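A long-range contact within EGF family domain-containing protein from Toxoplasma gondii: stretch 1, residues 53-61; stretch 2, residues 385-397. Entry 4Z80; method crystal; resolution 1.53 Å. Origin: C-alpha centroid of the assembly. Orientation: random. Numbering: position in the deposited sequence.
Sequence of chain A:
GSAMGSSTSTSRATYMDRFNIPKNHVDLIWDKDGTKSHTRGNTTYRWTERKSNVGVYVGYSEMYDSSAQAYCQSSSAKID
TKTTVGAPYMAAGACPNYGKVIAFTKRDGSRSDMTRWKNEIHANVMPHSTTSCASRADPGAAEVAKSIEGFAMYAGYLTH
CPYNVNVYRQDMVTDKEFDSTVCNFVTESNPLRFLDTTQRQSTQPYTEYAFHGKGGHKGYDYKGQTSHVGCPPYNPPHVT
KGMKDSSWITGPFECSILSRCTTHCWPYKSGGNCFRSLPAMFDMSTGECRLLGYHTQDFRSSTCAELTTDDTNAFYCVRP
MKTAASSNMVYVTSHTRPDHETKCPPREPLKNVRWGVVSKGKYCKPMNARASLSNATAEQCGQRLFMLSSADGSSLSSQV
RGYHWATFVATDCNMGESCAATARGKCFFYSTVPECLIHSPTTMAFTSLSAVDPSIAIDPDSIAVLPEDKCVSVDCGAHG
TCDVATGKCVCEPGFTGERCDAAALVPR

Stretch 1 53-61: NVGVYVGYS
Stretch 2 385-397: LFMLSSADGSSLS

Stretch 2 enters as the end of a helix, Phe386 at phi/psi -56/-47, and Leu388 (-110/16) is the first residue to leave helical values. Phe386 (chi1 t, 177°) offers a ring face to the edge of Tyr57 (chi1 t, -171°; chi2 66°): centroids lie 4.8 Å apart, planes at 65°, and Tyr57 CD1 is 3.5 Å from Phe386 CE2. Met387 (m, t, p) adds an off-centre CH-pi contact, its CA 4.3 Å from the Tyr57 ring centroid. Ser389 (-87/-87, chi1 p) turns its OG back to Phe386 O, donating a 2.7 Å hydrogen bond.

From Ser390 (-154/154, chi1 p) the chain is extended. Val56 N donates to Ser390 OG (2.9 Å, 151°), and Tyr57 N to Ser390 O (2.9 Å, 142°); Ser390 OG in turn donates to water 1 at 2.7 Å, which donates to Val54 O at 2.7 Å. Ala391 (-156/136) brings its CA 4.0 Å from Gly55 CA, where an ideal CB on Gly55 would clash with Val58 O.

Asp392 (-91/173, chi1 m, chi2 -44°) ties two separated amides: its OD2 accepts from Gly55 N (2.9 Å, 154°) and Tyr60 N (2.9 Å, 171°), while Asp392 N donates to Val58 O (2.8 Å, 167°). Gly393 adopts 89/8. Beyond it, Leu396 (m, t) sets CD1 4.0 Å from Tyr57 CE2, at the ring edge.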

# COMPACT_ATOMS: atom_id res chain seq x y z
N ASN A 53 13.33 -8.35 8.22
CA ASN A 53 14.17 -7.71 7.22
C ASN A 53 13.56 -7.73 5.81
O ASN A 53 14.25 -8.00 4.82
CB ASN A 53 15.54 -8.37 7.20
CG ASN A 53 16.59 -7.55 6.47
OD1 ASN A 53 16.59 -6.32 6.55
ND2 ASN A 53 17.50 -8.22 5.76
N VAL A 54 12.26 -7.46 5.73
CA VAL A 54 11.60 -7.31 4.43
C VAL A 54 12.18 -6.10 3.72
O VAL A 54 12.53 -5.10 4.35
CB VAL A 54 10.06 -7.16 4.60
CG1 VAL A 54 9.37 -6.80 3.28
CG2 VAL A 54 9.47 -8.44 5.16
N GLY A 55 12.30 -6.17 2.39
CA GLY A 55 12.82 -5.04 1.63
C GLY A 55 12.01 -3.76 1.84
O GLY A 55 10.79 -3.79 1.79
N VAL A 56 12.71 -2.65 2.05
CA VAL A 56 12.06 -1.35 2.28
C VAL A 56 11.78 -0.61 0.97
O VAL A 56 10.68 -0.09 0.76
CB VAL A 56 12.94 -0.47 3.22
CG1 VAL A 56 12.45 0.99 3.27
CG2 VAL A 56 12.98 -1.07 4.61
N TYR A 57 12.76 -0.57 0.08
CA TYR A 57 12.57 0.06 -1.22
C TYR A 57 11.51 -0.72 -1.99
O TYR A 57 10.56 -0.15 -2.52
CB TYR A 57 13.91 0.09 -1.97
CG TYR A 57 13.92 0.91 -3.24
CD1 TYR A 57 13.75 2.29 -3.21
CD2 TYR A 57 14.14 0.31 -4.47
CE1 TYR A 57 13.77 3.05 -4.38
CE2 TYR A 57 14.18 1.06 -5.64
CZ TYR A 57 14.00 2.42 -5.59
OH TYR A 57 14.04 3.15 -6.76
N VAL A 58 11.72 -2.03 -2.06
CA VAL A 58 10.80 -2.97 -2.67
C VAL A 58 10.63 -4.14 -1.71
O VAL A 58 11.62 -4.80 -1.37
CB VAL A 58 11.33 -3.48 -4.03
CG1 VAL A 58 10.47 -4.62 -4.56
CG2 VAL A 58 11.37 -2.34 -5.02
N GLY A 59 9.40 -4.39 -1.26
CA GLY A 59 9.12 -5.45 -0.30
C GLY A 59 8.16 -6.48 -0.84
O GLY A 59 7.07 -6.13 -1.29
N TYR A 60 8.57 -7.74 -0.80
CA TYR A 60 7.77 -8.86 -1.30
C TYR A 60 7.84 -10.04 -0.35
O TYR A 60 8.87 -10.31 0.26
CB TYR A 60 8.27 -9.36 -2.67
CG TYR A 60 8.19 -8.39 -3.82
CD1 TYR A 60 7.02 -7.70 -4.10
CD2 TYR A 60 9.28 -8.18 -4.64
CE1 TYR A 60 6.95 -6.82 -5.16
CE2 TYR A 60 9.22 -7.30 -5.71
CZ TYR A 60 8.06 -6.61 -5.96
OH TYR A 60 7.99 -5.73 -7.02
N SER A 61 6.74 -10.79 -0.30
CA SER A 61 6.78 -12.14 0.22
C SER A 61 5.82 -13.00 -0.59
O SER A 61 5.00 -12.49 -1.35
CB SER A 61 6.41 -12.19 1.70
OG SER A 61 5.05 -11.85 1.89
N LEU A 385 19.29 7.25 0.70
CA LEU A 385 19.15 6.26 1.75
C LEU A 385 18.07 5.22 1.39
O LEU A 385 18.29 4.01 1.47
CB LEU A 385 18.80 6.93 3.09
CG LEU A 385 18.51 5.98 4.25
CD1 LEU A 385 19.73 5.11 4.57
CD2 LEU A 385 18.07 6.76 5.47
N PHE A 386 16.90 5.70 0.98
CA PHE A 386 15.80 4.85 0.55
C PHE A 386 16.22 3.92 -0.58
O PHE A 386 15.96 2.71 -0.54
CB PHE A 386 14.63 5.76 0.13
CG PHE A 386 13.42 5.05 -0.41
CD1 PHE A 386 12.81 4.03 0.30
CD2 PHE A 386 12.84 5.47 -1.60
CE1 PHE A 386 11.67 3.42 -0.19
CE2 PHE A 386 11.71 4.86 -2.10
CZ PHE A 386 11.13 3.83 -1.40
N MET A 387 16.90 4.48 -1.58
CA MET A 387 17.32 3.72 -2.76
C MET A 387 18.46 2.75 -2.47
O MET A 387 18.70 1.85 -3.27
CB MET A 387 17.72 4.68 -3.88
CG MET A 387 16.60 5.60 -4.34
SD MET A 387 17.17 7.00 -5.36
CE MET A 387 17.34 6.18 -6.93
N LEU A 388 19.15 2.93 -1.35
CA LEU A 388 20.29 2.09 -0.96
C LEU A 388 19.96 1.20 0.24
O LEU A 388 20.86 0.65 0.88
CB LEU A 388 21.50 2.98 -0.63
CG LEU A 388 22.10 3.83 -1.74
CD1 LEU A 388 23.20 4.72 -1.19
CD2 LEU A 388 22.63 2.95 -2.86
N SER A 389 18.68 1.05 0.55
CA SER A 389 18.30 0.37 1.79
C SER A 389 18.21 -1.15 1.59
O SER A 389 19.19 -1.86 1.83
CB SER A 389 16.98 0.96 2.34
OG SER A 389 15.89 0.81 1.44
N SER A 390 17.06 -1.65 1.18
CA SER A 390 16.90 -3.08 0.97
C SER A 390 15.81 -3.31 -0.05
O SER A 390 14.94 -2.46 -0.25
CB SER A 390 16.58 -3.80 2.28
OG SER A 390 15.43 -3.25 2.91
N ALA A 391 15.89 -4.44 -0.73
CA ALA A 391 14.94 -4.73 -1.78
C ALA A 391 14.82 -6.23 -1.99
O ALA A 391 15.82 -6.95 -2.00
CB ALA A 391 15.34 -4.06 -3.07
N ASP A 392 13.59 -6.68 -2.14
CA ASP A 392 13.32 -8.06 -2.51
C ASP A 392 13.24 -8.13 -4.04
O ASP A 392 13.30 -7.11 -4.72
CB ASP A 392 12.04 -8.55 -1.81
CG ASP A 392 12.17 -8.50 -0.30
OD1 ASP A 392 13.23 -8.93 0.21
OD2 ASP A 392 11.24 -8.03 0.39
N GLY A 393 13.14 -9.34 -4.59
CA GLY A 393 13.07 -9.52 -6.03
C GLY A 393 14.41 -9.67 -6.74
O GLY A 393 14.45 -9.64 -7.98
N SER A 394 15.49 -9.79 -5.97
CA SER A 394 16.83 -10.15 -6.47
C SER A 394 17.57 -9.10 -7.28
O SER A 394 18.72 -8.76 -6.97
CB SER A 394 16.76 -11.43 -7.30
OG SER A 394 16.38 -12.53 -6.50
N SER A 395 16.95 -8.56 -8.32
CA SER A 395 17.71 -7.83 -9.32
C SER A 395 18.36 -6.53 -8.83
O SER A 395 19.36 -6.11 -9.40
CB SER A 395 16.83 -7.55 -10.53
OG SER A 395 15.72 -6.76 -10.18
N LEU A 396 17.81 -5.91 -7.79
CA LEU A 396 18.37 -4.67 -7.25
C LEU A 396 19.43 -4.87 -6.15
O LEU A 396 19.91 -3.90 -5.55
CB LEU A 396 17.24 -3.79 -6.71
CG LEU A 396 16.34 -3.18 -7.78
CD1 LEU A 396 15.10 -2.53 -7.18
CD2 LEU A 396 17.08 -2.19 -8.64
N SER A 397 19.80 -6.12 -5.89
CA SER A 397 20.73 -6.42 -4.79
C SER A 397 22.10 -5.73 -4.93
O SER A 397 22.78 -5.47 -3.93
CB SER A 397 20.93 -7.93 -4.68
OG SER A 397 21.66 -8.42 -5.79
O HOH W 1 14.95 -4.33 5.29
O HOH W 2 15.06 -7.73 2.06